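Local structure of phosphoribosylaminoimidazole carboxylase (Bombyx mori, 4JA0) at residues 336-341 against 348-353. The protein is the bifunctional purine-biosynthesis enzyme PAICS, which probably joins AIR carboxylase and SAICAR synthetase activities in one chain of an eight-chain assembly. Sequence-based numbering, arbitrary orientation.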
loop_
_atom_site.group_PDB
_atom_site.type_symbol
_atom_site.label_atom_id
_atom_site.label_comp_id
_atom_site.label_asym_id
_atom_site.label_seq_id
_atom_site.Cartn_x
_atom_site.Cartn_y
_atom_site.Cartn_z
ATOM N N LEU A 336 -11.222 -4.104 -20.745
ATOM C CA LEU A 336 -12.366 -3.692 -21.564
ATOM C C LEU A 336 -12.341 -2.216 -21.916
ATOM O O LEU A 336 -12.437 -1.844 -23.091
ATOM C CB LEU A 336 -13.663 -4.019 -20.818
ATOM C CG LEU A 336 -15.022 -3.796 -21.467
ATOM C CD1 LEU A 336 -15.075 -4.528 -22.808
ATOM C CD2 LEU A 336 -16.113 -4.312 -20.537
ATOM N N GLY A 337 -12.261 -1.374 -20.891
ATOM C CA GLY A 337 -12.204 0.055 -21.100
ATOM C C GLY A 337 -11.056 0.465 -21.989
ATOM O O GLY A 337 -11.271 1.125 -22.993
ATOM N N PRO A 338 -9.823 0.078 -21.620
ATOM C CA PRO A 338 -8.656 0.415 -22.443
ATOM C C PRO A 338 -8.708 -0.134 -23.837
ATOM O O PRO A 338 -8.202 0.526 -24.743
ATOM C CB PRO A 338 -7.497 -0.207 -21.673
ATOM C CG PRO A 338 -7.938 -0.087 -20.236
ATOM C CD PRO A 338 -9.420 -0.400 -20.282
ATOM N N VAL A 339 -9.311 -1.300 -24.029
ATOM C CA VAL A 339 -9.421 -1.843 -25.382
ATOM C C VAL A 339 -10.424 -1.029 -26.217
ATOM O O VAL A 339 -10.141 -0.710 -27.370
ATOM C CB VAL A 339 -9.698 -3.379 -25.371
ATOM C CG1 VAL A 339 -10.355 -3.850 -26.658
ATOM C CG2 VAL A 339 -8.387 -4.123 -25.149
ATOM N N LEU A 340 -11.559 -0.647 -25.630
ATOM C CA LEU A 340 -12.477 0.277 -26.308
ATOM C C LEU A 340 -11.778 1.571 -26.659
ATOM O O LEU A 340 -11.834 2.051 -27.794
ATOM C CB LEU A 340 -13.670 0.607 -25.421
ATOM C CG LEU A 340 -14.701 -0.511 -25.288
ATOM C CD1 LEU A 340 -15.796 -0.143 -24.302
ATOM C CD2 LEU A 340 -15.292 -0.794 -26.662
ATOM N N SER A 341 -11.071 2.100 -25.681
ATOM C CA SER A 341 -10.408 3.364 -25.827
ATOM C C SER A 341 -9.426 3.310 -26.999
ATOM O O SER A 341 -9.252 4.300 -27.727
ATOM C CB SER A 341 -9.702 3.706 -24.511
ATOM O OG SER A 341 -9.145 5.006 -24.546
ATOM N N VAL A 348 -14.585 7.260 -23.647
ATOM C CA VAL A 348 -14.794 6.026 -22.905
ATOM C C VAL A 348 -14.531 6.288 -21.435
ATOM O O VAL A 348 -13.443 6.735 -21.064
ATOM C CB VAL A 348 -13.838 4.908 -23.383
ATOM C CG1 VAL A 348 -13.909 3.720 -22.438
ATOM C CG2 VAL A 348 -14.139 4.488 -24.817
ATOM N N ILE A 349 -15.521 6.005 -20.594
ATOM C CA ILE A 349 -15.375 6.175 -19.140
ATOM C C ILE A 349 -15.391 4.831 -18.434
ATOM O O ILE A 349 -16.278 3.997 -18.693
ATOM C CB ILE A 349 -16.502 7.065 -18.540
ATOM C CG1 ILE A 349 -16.645 8.367 -19.344
ATOM C CG2 ILE A 349 -16.223 7.386 -17.077
ATOM C CD1 ILE A 349 -17.899 9.125 -19.014
ATOM N N ASN A 350 -14.399 4.632 -17.561
ATOM C CA ASN A 350 -14.291 3.432 -16.730
ATOM C C ASN A 350 -14.960 3.559 -15.373
ATOM O O ASN A 350 -14.542 4.377 -14.543
ATOM C CB ASN A 350 -12.835 3.108 -16.472
ATOM C CG ASN A 350 -12.114 2.731 -17.702
ATOM O OD1 ASN A 350 -12.634 1.973 -18.516
ATOM N ND2 ASN A 350 -10.887 3.227 -17.848
ATOM N N CYS A 351 -15.926 2.689 -15.106
ATOM C CA CYS A 351 -16.557 2.658 -13.803
ATOM C C CYS A 351 -16.522 1.251 -13.223
ATOM O O CYS A 351 -17.456 0.474 -13.369
ATOM C CB CYS A 351 -18.000 3.195 -13.898
ATOM S SG CYS A 351 -18.818 3.408 -12.288
ATOM N N PRO A 352 -15.414 0.910 -12.570
ATOM C CA PRO A 352 -15.330 -0.414 -11.955
ATOM C C PRO A 352 -16.410 -0.534 -10.897
ATOM O O PRO A 352 -16.794 0.471 -10.296
ATOM C CB PRO A 352 -13.955 -0.410 -11.305
ATOM C CG PRO A 352 -13.186 0.628 -12.059
ATOM C CD PRO A 352 -14.175 1.683 -12.402
ATOM N N PRO A 353 -16.954 -1.737 -10.728
ATOM C CA PRO A 353 -17.950 -1.989 -9.682
ATOM C C PRO A 353 -17.251 -2.012 -8.340
ATOM O O PRO A 353 -16.022 -2.127 -8.314
ATOM C CB PRO A 353 -18.513 -3.369 -10.052
ATOM C CG PRO A 353 -17.460 -4.017 -10.922
ATOM C CD PRO A 353 -16.734 -2.900 -11.612
#
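G337 and S341, one helical turn apart, face N350 and V348 as the helix of 336-341 runs nearly antiparallel (169°) to the strand of 348-350, their axes 8.4 Å apart. This is the returning half of a beta-alpha-beta unit, strand 323-329, helix 336-343 and strand 348-350, whose strands belong to the parallel sheet of the AIR carboxylase part. V348 points at the helix and sets both methyls against its near face. CG1, anti to the backbone N (chi1 170°), reaches the carbonyl of G337, whose O already accepts the backbone N-H of S341. V348 CG2, the other branch, lies 4.0 Å from CB of L340 and also against the backbone at S341. L340 itself continues toward F272 of strand 267-273. I349 points away from this helix and packs on M386 of helix 380-391. P338, on the helix flank, and V339, turned from the strand, pack on H304 and A303 of a second subunit. The amide of N350 is tethered at both ends by weak hydrogen bonds, OD1 to N334 ND2 and ND2 to T376 OG1. N350 OD1 also lies 3.2 Å from CA of G337, against the helix's first turn.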